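Local atomic coordinates of hypothetical protein RPA1889 (PDB entry 2I9C), a protein that is of unknown function but folds as a compact all-helical DUF2019 domain, probably related to TPR-type helical repeats. Residues A[76-81]-A[90-95]; A[61-66]-A[83-88]; A[24-29]-A[102-107]. All coordinates share one frame; numbering follows the deposited sequence.

Contact 1 (A[76-81]-A[90-95]); sequences QAAKLT and REQLEA. With ACT (acetate ion), chain B.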
ATOM      1  N   GLN A  76       3.095   1.038  -0.166  1.00 26.25           N
ATOM      2  CA  GLN A  76       1.697   0.820  -0.474  0.50 26.54           C
ATOM      3  C   GLN A  76       0.883   0.563   0.788  1.00 26.93           C
ATOM      4  O   GLN A  76      -0.236   1.005   0.885  1.00 26.75           O
ATOM      5  CB  GLN A  76       1.525  -0.313  -1.494  0.50 26.90           C
ATOM      6  CG  GLN A  76       1.958   0.113  -2.925  0.50 27.83           C
ATOM      7  CD  GLN A  76       1.376   1.451  -3.324  0.50 28.07           C
ATOM      8  OE1 GLN A  76       0.169   1.625  -3.326  0.50 28.75           O
ATOM      9  NE2 GLN A  76       2.238   2.406  -3.658  0.50 25.46           N
ATOM     10  N   ALA A  77       1.462  -0.168   1.729  1.00 25.65           N
ATOM     11  CA  ALA A  77       0.797  -0.445   3.008  1.00 27.11           C
ATOM     12  C   ALA A  77       0.570   0.856   3.809  1.00 27.89           C
ATOM     13  O   ALA A  77      -0.510   1.050   4.375  1.00 28.06           O
ATOM     14  CB  ALA A  77       1.610  -1.490   3.866  1.00 26.33           C
ATOM     15  N   ALA A  78       1.550   1.752   3.801  1.00 27.96           N
ATOM     16  CA  ALA A  78       1.415   3.024   4.479  1.00 28.91           C
ATOM     17  C   ALA A  78       0.417   3.915   3.760  1.00 29.00           C
ATOM     18  O   ALA A  78      -0.445   4.541   4.389  1.00 27.40           O
ATOM     19  CB  ALA A  78       2.785   3.715   4.612  1.00 28.56           C
ATOM     20  N   LYS A  79       0.483   3.959   2.428  1.00 29.94           N
ATOM     21  CA  LYS A  79      -0.528   4.748   1.686  1.00 30.30           C
ATOM     22  C   LYS A  79      -1.959   4.283   1.942  1.00 31.08           C
ATOM     23  O   LYS A  79      -2.854   5.090   2.098  1.00 29.90           O
ATOM     24  CB  LYS A  79      -0.246   4.764   0.177  1.00 31.68           C
ATOM     25  CG  LYS A  79       0.913   5.673  -0.183  1.00 33.69           C
ATOM     26  CD  LYS A  79       1.421   5.474  -1.579  1.00 38.92           C
ATOM     27  CE  LYS A  79       0.525   6.065  -2.641  1.00 44.67           C
ATOM     28  NZ  LYS A  79       1.069   5.615  -3.995  1.00 51.86           N
ATOM     29  N   LEU A  80      -2.159   2.986   2.021  1.00 32.02           N
ATOM     30  CA  LEU A  80      -3.515   2.420   2.160  1.00 32.87           C
ATOM     31  C   LEU A  80      -3.987   2.310   3.611  1.00 32.73           C
ATOM     32  O   LEU A  80      -5.118   1.869   3.872  1.00 33.69           O
ATOM     33  CB  LEU A  80      -3.587   1.022   1.476  1.00 32.47           C
ATOM     34  CG  LEU A  80      -3.650   1.134  -0.064  1.00 34.50           C
ATOM     35  CD1 LEU A  80      -3.440  -0.216  -0.764  1.00 36.75           C
ATOM     36  CD2 LEU A  80      -4.992   1.692  -0.467  1.00 39.81           C
ATOM     37  N   THR A  81      -3.134   2.685   4.563  1.00 31.79           N
ATOM     38  CA  THR A  81      -3.582   2.746   5.951  1.00 30.83           C
ATOM     39  C   THR A  81      -3.692   4.167   6.496  1.00 31.19           C
ATOM     40  O   THR A  81      -3.947   4.344   7.700  1.00 32.14           O
ATOM     41  CB  THR A  81      -2.723   1.868   6.894  1.00 31.18           C
ATOM     42  OG1 THR A  81      -1.333   2.193   6.764  1.00 30.22           O
ATOM     43  CG2 THR A  81      -2.893   0.415   6.563  1.00 29.98           C
ATOM     44  N   ARG A  90       1.580   7.928   8.528  1.00 30.20           N
ATOM     45  CA  ARG A  90       2.375   9.128   8.254  1.00 31.29           C
ATOM     46  C   ARG A  90       3.857   8.896   8.687  1.00 31.02           C
ATOM     47  O   ARG A  90       4.789   9.234   7.960  1.00 29.38           O
ATOM     48  CB  ARG A  90       1.774  10.383   8.941  1.00 30.69           C
ATOM     49  CG  ARG A  90       2.655  11.604   8.747  1.00 32.94           C
ATOM     50  CD  ARG A  90       2.128  12.953   9.288  1.00 34.36           C
ATOM     51  NE  ARG A  90       2.899  13.990   8.582  1.00 42.85           N
ATOM     52  CZ  ARG A  90       2.453  14.735   7.566  1.00 44.06           C
ATOM     53  NH1 ARG A  90       1.192  14.624   7.138  1.00 43.16           N
ATOM     54  NH2 ARG A  90       3.279  15.614   6.997  1.00 45.62           N
ATOM     55  N   GLU A  91       4.040   8.321   9.875  1.00 31.74           N
ATOM     56  CA  GLU A  91       5.371   7.966  10.389  1.00 33.41           C
ATOM     57  C   GLU A  91       6.154   7.045   9.434  1.00 31.15           C
ATOM     58  O   GLU A  91       7.362   7.241   9.207  1.00 30.96           O
ATOM     59  CB  GLU A  91       5.229   7.326  11.772  1.00 33.81           C
ATOM     60  CG  GLU A  91       6.563   6.912  12.451  1.00 38.89           C
ATOM     61  CD  GLU A  91       6.377   6.130  13.785  1.00 39.03           C
ATOM     62  OE1 GLU A  91       5.560   5.160  13.840  1.00 42.10           O
ATOM     63  OE2 GLU A  91       7.084   6.487  14.776  1.00 45.14           O
ATOM     64  N   GLN A  92       5.488   6.030   8.899  1.00 29.06           N
ATOM     65  CA  GLN A  92       6.119   5.148   7.921  1.00 28.48           C
ATOM     66  C   GLN A  92       6.446   5.902   6.624  1.00 28.13           C
ATOM     67  O   GLN A  92       7.539   5.783   6.119  1.00 28.62           O
ATOM     68  CB  GLN A  92       5.273   3.902   7.636  1.00 28.27           C
ATOM     69  CG  GLN A  92       5.860   2.944   6.563  1.00 27.58           C
ATOM     70  CD  GLN A  92       7.246   2.425   6.866  1.00 29.74           C
ATOM     71  OE1 GLN A  92       7.647   2.265   8.043  1.00 32.67           O
ATOM     72  NE2 GLN A  92       8.006   2.162   5.808  1.00 24.75           N
ATOM     73  N   LEU A  93       5.547   6.743   6.142  1.00 27.01           N
ATOM     74  CA  LEU A  93       5.862   7.485   4.937  1.00 27.81           C
ATOM     75  C   LEU A  93       7.070   8.365   5.161  1.00 27.49           C
ATOM     76  O   LEU A  93       7.870   8.525   4.255  1.00 27.93           O
ATOM     77  CB  LEU A  93       4.658   8.309   4.469  1.00 27.31           C
ATOM     78  CG  LEU A  93       3.422   7.567   3.955  1.00 29.27           C
ATOM     79  CD1 LEU A  93       2.302   8.583   3.668  1.00 26.42           C
ATOM     80  CD2 LEU A  93       3.786   6.778   2.657  1.00 29.81           C
ATOM     81  N   GLU A  94       7.170   8.966   6.358  1.00 28.37           N
ATOM     82  CA  GLU A  94       8.277   9.835   6.714  1.00 29.05           C
ATOM     83  C   GLU A  94       9.583   9.059   6.721  1.00 27.69           C
ATOM     84  O   GLU A  94      10.560   9.565   6.229  1.00 28.40           O
ATOM     85  CB  GLU A  94       8.028  10.545   8.049  1.00 28.26           C
ATOM     86  CG  GLU A  94       6.954  11.669   7.897  1.00 31.19           C
ATOM     87  CD  GLU A  94       6.503  12.329   9.199  1.00 34.43           C
ATOM     88  OE1 GLU A  94       6.656  11.747  10.310  1.00 41.29           O
ATOM     89  OE2 GLU A  94       5.945  13.440   9.086  1.00 38.01           O
ATOM     90  N   ALA A  95       9.588   7.851   7.289  1.00 27.36           N
ATOM     91  CA  ALA A  95      10.756   6.908   7.235  1.00 26.96           C
ATOM     92  C   ALA A  95      11.177   6.531   5.808  1.00 26.32           C
ATOM     93  O   ALA A  95      12.367   6.450   5.519  1.00 25.86           O
ATOM     94  CB  ALA A  95      10.463   5.647   8.042  1.00 26.67           C
TER
HETATM   95  C   ACT B 124      11.927   2.402   5.958  1.00 30.10           C
HETATM   96  O   ACT B 124      10.771   1.851   5.822  1.00 26.02           O
HETATM   97  OXT ACT B 124      12.848   2.178   6.918  1.00 27.92           O
HETATM   98  CH3 ACT B 124      12.096   3.385   4.925  1.00 31.62           C
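Ala78 meets Gln92 and Leu93 where helix 71-79 lies antiparallel against helix 86-99, two successive helices that form an alpha-alpha hairpin, an arrangement consistent with the protein's place in the TPR clan. The backbones are close, with the CA atoms of Ala78 and Gln92 6.2 Å apart, as the small residue permits. The methyl of Ala78 points at the partner helix and rests between two side chains: its CB lies 3.7 Å from Gln92 CG and 3.8 Å from Leu93 CD2. Gln92 offers its aliphatic part here. Its CG is anti to the backbone N (chi1 178°), and a bend at chi2 (58°) carries the amide away from the methyl, to where NE2 donates to an acetate oxygen O at 2.8 Å. The same acetate, probably picked up from the crystallisation liquor, is also held by Arg74 NH1. An alanine in place of Gln92 removes CG and the amide, which would probably open a gap beside the Ala78 methyl and leave the acetate to Arg74 without its amide donor. Next along the helix, Lys79 contributes methylene rather than charge: its CG comes within 4.2 Å of Leu93 CD2, the two side chains crossing at about a right angle. Its bond from the backbone leads away from helix 86-99, and its NZ forms a salt bridge with Asp107 of helix 104-117. Leu93 also touches Cys111 of that helix and is buried. Further on, Thr81 turns its hydroxyl back on its own chain, OG1 donating to Ala77 O over 2.8 Å from 25° outside the carbonyl plane.

Contact 2 (A[61-66]-A[83-88]); sequences ALLSLF and AVAPVK. With ACT (acetate ion), chain C.
Ala85 points its methyl at Leu63, CB standing 3.9 Å from Leu63 CD2, while the chain passes from the loop after helix 71-79 into helix 86-99. Leu63 belongs to segment 61-66, which lies in the loop between helix 34-53 and helix 71-79. Ala85 occupies the N-cap position, where its methyl has no polar group with which to cap the first turn. An acetate, probably from the crystallisation liquor, sits at this helix N-terminus instead, the classic place for an anion to meet exposed amides. One oxygen, OXT, takes the N-H of Val87 at 3.2 Å, with Pro86 CD beside it; the other, acetate O, lies 3.0 Å from Lys88 N in a nearly straight hydrogen bond (172°). The helix dipole would probably strengthen this grip. Lys88 then reaches across in two ways. Its chain, extended beyond CG, crosses the Leu63 side chain at about a right angle and brings CD to 4.1 Å from Leu63 CD1, an aliphatic contact at the surface. Its carbonyl O approaches Phe66 CE2 to 3.4 Å, oblique to the ring. That ring is folded back over the preceding 3-10 segment: CG is anti to the carbonyl carbon (chi1 -79°), and Leu63 CA lies 4.1 Å above one face, offset toward the rim.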
ATOM      1  N   ALA A  61      -5.273  -4.455   9.130  1.00 28.39           N
ATOM      2  CA  ALA A  61      -4.425  -5.613   9.115  1.00 28.33           C
ATOM      3  C   ALA A  61      -3.150  -5.407   8.266  1.00 29.24           C
ATOM      4  O   ALA A  61      -2.183  -6.157   8.452  1.00 27.74           O
ATOM      5  CB  ALA A  61      -5.235  -6.850   8.624  1.00 28.42           C
ATOM      6  N   LEU A  62      -3.135  -4.396   7.366  1.00 27.33           N
ATOM      7  CA  LEU A  62      -1.936  -4.120   6.535  1.00 28.04           C
ATOM      8  C   LEU A  62      -0.790  -3.464   7.304  1.00 28.42           C
ATOM      9  O   LEU A  62       0.348  -3.385   6.817  1.00 27.75           O
ATOM     10  CB  LEU A  62      -2.294  -3.232   5.313  1.00 26.43           C
ATOM     11  CG  LEU A  62      -3.344  -3.837   4.379  1.00 27.79           C
ATOM     12  CD1 LEU A  62      -3.844  -2.735   3.391  1.00 27.08           C
ATOM     13  CD2 LEU A  62      -2.746  -5.079   3.677  1.00 27.14           C
ATOM     14  N   LEU A  63      -1.099  -2.953   8.493  1.00 28.34           N
ATOM     15  CA  LEU A  63      -0.083  -2.395   9.352  1.00 30.44           C
ATOM     16  C   LEU A  63       1.076  -3.399   9.619  1.00 31.47           C
ATOM     17  O   LEU A  63       2.221  -2.969   9.777  1.00 32.72           O
ATOM     18  CB  LEU A  63      -0.716  -1.887  10.665  1.00 30.75           C
ATOM     19  CG  LEU A  63      -1.609  -0.624  10.698  1.00 29.15           C
ATOM     20  CD1 LEU A  63      -2.174  -0.429  12.110  1.00 30.38           C
ATOM     21  CD2 LEU A  63      -0.793   0.643  10.335  1.00 26.07           C
ATOM     22  N   SER A  64       0.786  -4.710   9.662  1.00 31.68           N
ATOM     23  CA  SER A  64       1.822  -5.772   9.826  1.00 33.49           C
ATOM     24  C   SER A  64       2.890  -5.746   8.739  1.00 33.29           C
ATOM     25  O   SER A  64       3.981  -6.296   8.909  1.00 35.63           O
ATOM     26  CB  SER A  64       1.175  -7.137   9.742  1.00 34.44           C
ATOM     27  OG  SER A  64       0.458  -7.414  10.931  1.00 41.35           O
ATOM     28  N   LEU A  65       2.567  -5.133   7.608  1.00 31.56           N
ATOM     29  CA  LEU A  65       3.477  -5.088   6.506  1.00 30.75           C
ATOM     30  C   LEU A  65       4.493  -3.960   6.531  1.00 30.93           C
ATOM     31  O   LEU A  65       5.292  -3.872   5.615  1.00 32.31           O
ATOM     32  CB  LEU A  65       2.677  -5.001   5.213  1.00 29.20           C
ATOM     33  CG  LEU A  65       1.734  -6.171   4.944  1.00 29.17           C
ATOM     34  CD1 LEU A  65       1.086  -5.934   3.526  1.00 28.28           C
ATOM     35  CD2 LEU A  65       2.431  -7.549   4.984  1.00 27.49           C
ATOM     36  N   PHE A  66       4.431  -3.063   7.526  1.00 31.21           N
ATOM     37  CA  PHE A  66       5.376  -1.917   7.598  1.00 30.29           C
ATOM     38  C   PHE A  66       6.819  -2.394   7.794  1.00 29.48           C
ATOM     39  O   PHE A  66       7.738  -1.630   7.496  1.00 30.25           O
ATOM     40  CB  PHE A  66       5.029  -0.989   8.761  1.00 29.25           C
ATOM     41  CG  PHE A  66       3.858  -0.034   8.500  1.00 28.25           C
ATOM     42  CD1 PHE A  66       2.984  -0.218   7.432  1.00 26.70           C
ATOM     43  CD2 PHE A  66       3.601   1.023   9.401  1.00 27.97           C
ATOM     44  CE1 PHE A  66       1.895   0.621   7.267  1.00 28.00           C
ATOM     45  CE2 PHE A  66       2.515   1.920   9.197  1.00 28.98           C
ATOM     46  CZ  PHE A  66       1.665   1.720   8.140  1.00 25.73           C
ATOM     47  N   ALA A  83      -6.049   6.197   6.251  1.00 31.57           N
ATOM     48  CA  ALA A  83      -7.382   6.457   6.771  1.00 31.96           C
ATOM     49  C   ALA A  83      -7.589   5.796   8.117  1.00 32.14           C
ATOM     50  O   ALA A  83      -8.186   6.396   9.000  1.00 32.20           O
ATOM     51  CB  ALA A  83      -8.461   6.016   5.783  1.00 32.02           C
ATOM     52  N   VAL A  84      -7.105   4.566   8.283  1.00 31.27           N
ATOM     53  CA  VAL A  84      -7.387   3.814   9.507  1.00 30.99           C
ATOM     54  C   VAL A  84      -6.362   4.068  10.609  1.00 31.95           C
ATOM     55  O   VAL A  84      -6.623   3.765  11.773  1.00 32.23           O
ATOM     56  CB  VAL A  84      -7.541   2.287   9.258  1.00 31.35           C
ATOM     57  CG1 VAL A  84      -8.717   2.013   8.340  1.00 30.67           C
ATOM     58  CG2 VAL A  84      -6.224   1.647   8.696  1.00 29.88           C
ATOM     59  N   ALA A  85      -5.189   4.593  10.248  1.00 31.20           N
ATOM     60  CA  ALA A  85      -4.093   4.779  11.214  1.00 31.43           C
ATOM     61  C   ALA A  85      -3.232   5.946  10.747  1.00 31.83           C
ATOM     62  O   ALA A  85      -2.090   5.737  10.296  1.00 31.48           O
ATOM     63  CB  ALA A  85      -3.258   3.509  11.331  1.00 31.07           C
ATOM     64  N   PRO A  86      -3.791   7.176  10.799  1.00 32.15           N
ATOM     65  CA  PRO A  86      -3.085   8.287  10.146  1.00 31.88           C
ATOM     66  C   PRO A  86      -1.713   8.562  10.724  1.00 32.38           C
ATOM     67  O   PRO A  86      -0.785   8.841   9.953  1.00 31.96           O
ATOM     68  CB  PRO A  86      -4.027   9.498  10.342  1.00 31.51           C
ATOM     69  CG  PRO A  86      -4.943   9.125  11.433  1.00 31.45           C
ATOM     70  CD  PRO A  86      -5.074   7.614  11.399  1.00 31.71           C
ATOM     71  N   VAL A  87      -1.584   8.474  12.054  1.00 32.06           N
ATOM     72  CA  VAL A  87      -0.310   8.729  12.743  1.00 32.38           C
ATOM     73  C   VAL A  87       0.777   7.696  12.351  1.00 32.69           C
ATOM     74  O   VAL A  87       1.867   8.078  11.888  1.00 32.76           O
ATOM     75  CB  VAL A  87      -0.477   8.795  14.290  1.00 32.37           C
ATOM     76  CG1 VAL A  87       0.891   8.715  15.000  1.00 31.80           C
ATOM     77  CG2 VAL A  87      -1.233  10.067  14.701  1.00 31.35           C
ATOM     78  N   LYS A  88       0.479   6.409  12.545  1.00 32.31           N
ATOM     79  CA  LYS A  88       1.371   5.306  12.140  1.00 32.49           C
ATOM     80  C   LYS A  88       1.731   5.339  10.645  1.00 31.01           C
ATOM     81  O   LYS A  88       2.902   5.146  10.267  1.00 31.53           O
ATOM     82  CB  LYS A  88       0.749   3.948  12.495  1.00 32.07           C
ATOM     83  CG  LYS A  88       0.828   3.543  13.979  1.00 34.72           C
ATOM     84  CD  LYS A  88       0.034   2.250  14.227  1.00 35.19           C
ATOM     85  CE  LYS A  88      -0.491   2.166  15.681  1.00 44.23           C
ATOM     86  NZ  LYS A  88      -1.605   1.143  15.825  1.00 47.38           N
TER
HETATM   87  C   ACT C 125      -3.080   5.923  14.563  1.00 40.76           C
HETATM   88  O   ACT C 125      -2.002   5.595  14.085  1.00 41.38           O
HETATM   89  OXT ACT C 125      -3.469   7.069  14.251  1.00 41.64           O
HETATM   90  CH3 ACT C 125      -3.832   4.955  15.391  1.00 42.03           C

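Contact 3 (A[24-29]-A[102-107]); sequences EQDDAL and FPQAGD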
ATOM      1  N   GLU A  24       5.747  -8.200  -6.409  1.00 30.74           N
ATOM      2  CA  GLU A  24       5.760  -8.322  -7.848  1.00 32.44           C
ATOM      3  C   GLU A  24       5.609  -6.981  -8.570  1.00 30.76           C
ATOM      4  O   GLU A  24       6.181  -6.820  -9.638  1.00 31.04           O
ATOM      5  CB  GLU A  24       4.730  -9.338  -8.312  1.00 33.14           C
ATOM      6  CG  GLU A  24       5.112 -10.775  -7.880  1.00 35.89           C
ATOM      7  CD  GLU A  24       4.074 -11.822  -8.311  1.00 38.77           C
ATOM      8  OE1 GLU A  24       3.405 -11.616  -9.360  1.00 42.27           O
ATOM      9  OE2 GLU A  24       3.929 -12.850  -7.586  1.00 43.68           O
ATOM     10  N   GLN A  25       4.879  -6.020  -7.995  1.00 30.57           N
ATOM     11  CA  GLN A  25       4.916  -4.613  -8.493  1.00 30.33           C
ATOM     12  C   GLN A  25       6.330  -4.060  -8.550  1.00 30.56           C
ATOM     13  O   GLN A  25       6.780  -3.558  -9.589  1.00 31.21           O
ATOM     14  CB  GLN A  25       4.046  -3.664  -7.658  1.00 29.64           C
ATOM     15  CG  GLN A  25       2.512  -3.823  -7.875  1.00 28.50           C
ATOM     16  CD  GLN A  25       1.756  -3.020  -6.846  1.00 30.71           C
ATOM     17  OE1 GLN A  25       2.278  -2.050  -6.333  1.00 33.90           O
ATOM     18  NE2 GLN A  25       0.559  -3.446  -6.492  1.00 31.72           N
ATOM     19  N   ASP A  26       7.045  -4.198  -7.450  1.00 31.31           N
ATOM     20  CA  ASP A  26       8.419  -3.766  -7.363  1.00 32.12           C
ATOM     21  C   ASP A  26       9.235  -4.445  -8.461  1.00 31.88           C
ATOM     22  O   ASP A  26       9.932  -3.770  -9.200  1.00 33.18           O
ATOM     23  CB  ASP A  26       9.000  -4.124  -5.983  1.00 30.99           C
ATOM     24  CG  ASP A  26      10.281  -3.390  -5.692  1.00 34.82           C
ATOM     25  OD1 ASP A  26      10.343  -2.180  -6.028  1.00 36.57           O
ATOM     26  OD2 ASP A  26      11.221  -4.007  -5.112  1.00 36.26           O
ATOM     27  N   ASP A  27       9.128  -5.764  -8.577  1.00 32.89           N
ATOM     28  CA  ASP A  27       9.840  -6.536  -9.614  1.00 33.69           C
ATOM     29  C   ASP A  27       9.520  -5.980 -11.002  1.00 34.79           C
ATOM     30  O   ASP A  27      10.417  -5.806 -11.851  1.00 33.60           O
ATOM     31  CB  ASP A  27       9.405  -8.013  -9.597  1.00 34.09           C
ATOM     32  CG  ASP A  27       9.919  -8.814  -8.372  1.00 37.86           C
ATOM     33  OD1 ASP A  27      10.809  -8.292  -7.666  1.00 38.46           O
ATOM     34  OD2 ASP A  27       9.433  -9.986  -8.177  1.00 38.34           O
ATOM     35  N   ALA A  28       8.229  -5.745 -11.248  1.00 35.10           N
ATOM     36  CA  ALA A  28       7.745  -5.268 -12.558  1.00 35.42           C
ATOM     37  C   ALA A  28       8.360  -3.917 -12.968  1.00 36.34           C
ATOM     38  O   ALA A  28       8.895  -3.763 -14.093  1.00 36.23           O
ATOM     39  CB  ALA A  28       6.195  -5.189 -12.557  1.00 34.67           C
ATOM     40  N   LEU A  29       8.266  -2.945 -12.074  1.00 36.63           N
ATOM     41  CA  LEU A  29       8.899  -1.638 -12.242  1.00 38.35           C
ATOM     42  C   LEU A  29      10.387  -1.728 -12.612  1.00 38.58           C
ATOM     43  O   LEU A  29      10.838  -1.059 -13.553  1.00 38.41           O
ATOM     44  CB  LEU A  29       8.762  -0.823 -10.955  1.00 38.26           C
ATOM     45  CG  LEU A  29       7.393  -0.235 -10.569  1.00 41.60           C
ATOM     46  CD1 LEU A  29       7.391   0.347  -9.149  1.00 43.01           C
ATOM     47  CD2 LEU A  29       6.893   0.844 -11.597  1.00 44.52           C
ATOM     48  N   PHE A 102      14.811   5.502  -3.853  1.00 28.00           N
ATOM     49  CA  PHE A 102      13.990   5.946  -4.968  1.00 29.95           C
ATOM     50  C   PHE A 102      13.602   4.766  -5.890  1.00 28.73           C
ATOM     51  O   PHE A 102      14.367   3.809  -6.058  1.00 27.27           O
ATOM     52  CB  PHE A 102      14.665   7.133  -5.683  1.00 30.45           C
ATOM     53  CG  PHE A 102      14.607   8.430  -4.856  1.00 36.86           C
ATOM     54  CD1 PHE A 102      15.763   8.985  -4.328  1.00 37.34           C
ATOM     55  CD2 PHE A 102      13.368   9.041  -4.559  1.00 37.94           C
ATOM     56  CE1 PHE A 102      15.718  10.136  -3.563  1.00 41.63           C
ATOM     57  CE2 PHE A 102      13.327  10.203  -3.774  1.00 40.26           C
ATOM     58  CZ  PHE A 102      14.498  10.743  -3.277  1.00 38.60           C
ATOM     59  N   PRO A 103      12.416   4.838  -6.501  1.00 29.62           N
ATOM     60  CA  PRO A 103      11.483   5.990  -6.542  1.00 29.43           C
ATOM     61  C   PRO A 103      10.425   6.039  -5.401  1.00 28.38           C
ATOM     62  O   PRO A 103       9.667   7.014  -5.326  1.00 28.68           O
ATOM     63  CB  PRO A 103      10.790   5.766  -7.897  1.00 29.57           C
ATOM     64  CG  PRO A 103      10.595   4.287  -7.924  1.00 29.61           C
ATOM     65  CD  PRO A 103      11.902   3.712  -7.317  1.00 29.58           C
ATOM     66  N   GLN A 104      10.360   5.004  -4.544  1.00 27.38           N
ATOM     67  CA  GLN A 104       9.368   4.974  -3.453  1.00 26.63           C
ATOM     68  C   GLN A 104       9.425   6.234  -2.572  1.00 27.17           C
ATOM     69  O   GLN A 104       8.366   6.741  -2.167  1.00 27.48           O
ATOM     70  CB  GLN A 104       9.536   3.731  -2.546  1.00 26.08           C
ATOM     71  CG  GLN A 104       8.989   2.430  -3.227  1.00 25.12           C
ATOM     72  CD  GLN A 104       9.908   1.904  -4.333  1.00 28.03           C
ATOM     73  OE1 GLN A 104      11.104   2.226  -4.391  1.00 26.61           O
ATOM     74  NE2 GLN A 104       9.349   1.094  -5.225  1.00 31.96           N
ATOM     75  N   ALA A 105      10.639   6.709  -2.270  1.00 26.18           N
ATOM     76  CA  ALA A 105      10.803   7.921  -1.430  1.00 26.80           C
ATOM     77  C   ALA A 105      10.173   9.179  -2.065  1.00 26.58           C
ATOM     78  O   ALA A 105       9.724  10.074  -1.349  1.00 26.83           O
ATOM     79  CB  ALA A 105      12.257   8.162  -1.141  1.00 25.74           C
ATOM     80  N   GLY A 106      10.102   9.233  -3.400  1.00 27.44           N
ATOM     81  CA  GLY A 106       9.548  10.426  -4.086  1.00 27.51           C
ATOM     82  C   GLY A 106       8.036  10.329  -4.056  1.00 27.65           C
ATOM     83  O   GLY A 106       7.342  11.327  -3.867  1.00 26.68           O
ATOM     84  N   ASP A 107       7.529   9.102  -4.205  1.00 28.30           N
ATOM     85  CA  ASP A 107       6.096   8.815  -4.130  1.00 29.41           C
ATOM     86  C   ASP A 107       5.635   9.176  -2.695  1.00 28.38           C
ATOM     87  O   ASP A 107       4.627   9.853  -2.528  1.00 27.59           O
ATOM     88  CB  ASP A 107       5.863   7.324  -4.479  1.00 30.39           C
ATOM     89  CG  ASP A 107       4.406   6.923  -4.600  1.00 38.43           C
ATOM     90  OD1 ASP A 107       3.526   7.341  -3.814  1.00 45.77           O
ATOM     91  OD2 ASP A 107       4.115   6.072  -5.460  1.00 49.18           O
TER
HETATM   92  O   HOH W   1      12.455  -0.869  -4.736  1.00 36.34           O
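Asp26 and Gln104 approach each other between the last turns of helix 11-30 and the region near the start of helix 104-117, and their meeting is mostly polar. Asp26 OD1 stands 3.5 Å from Gln104 NE2, a close polar approach rather than a hydrogen bond. The carboxylate and amide planes are 78° apart, and the two side chains cross almost perpendicularly. A water spans the pair: it donates to Asp26 OD1 over 2.8 Å and, weakly, to Gln104 OE1 over 3.4 Å. Both groups have further polar partners on the chain between. Gln72 OE1 accepts from buried Gln104 NE2 and gives it its partner, and Asp26 OD2 receives a weak bond from Asn70. The torsions explain the reach: Asp26 has CG anti to its amide nitrogen (chi1 -165°), and Gln104 bends at chi2 (75°), each bringing its end closer to the partner than its CB direction alone would.

Van der Waals contact is slight: Leu29, whose side chain leaves the helix toward the partner, brings CD1 to 4.4 Å from Gln104 NE2, a loose touch at the margin.

Backbone bonds shape the second segment. A cis peptide precedes Pro103, whose carbonyl O then accepts from both Gly106 N (3.0 Å) and Asp107 N (3.2 Å), holding the turn from which Gln104 projects. The Phe102 ring meets Gly106 CA at its edge.

The contact is therefore a thin, water-assisted join between segments whose nearest CA atoms, those of Asp26 and Gln104, are 9.6 Å apart. Helix 71-79 mediates between them: Gln72 is hydrogen-bonded to Gln25 as well as Gln104, Met71 and Leu75 pack on Gln104, and helix 34-53 flanks helix 11-30, its Phe37 touching Leu29.

Overall arrangement
Contacts 1 and 2 are neighbours, their centres about 7 Å apart, and both use helix 86-99. Their segments alternate along the chain, and they touch where Phe66 CZ packs 3.3 Å from Thr81 OG1, so the loop before helix 71-79 and the two helices of the hairpin form one continuous packing unit. Contact 3 encloses both in sequence, joining helix 11-30 to helix 104-117. It lies about 14 Å from contact 1, centre to centre, linked to it by the Lys79-Asp107 salt bridge, and about 19 Å from the centre of contact 2, on the opposite side of the chain's centre. Contact 3 thus brings the first and last helices together beside helix 71-79 within one all-helical domain.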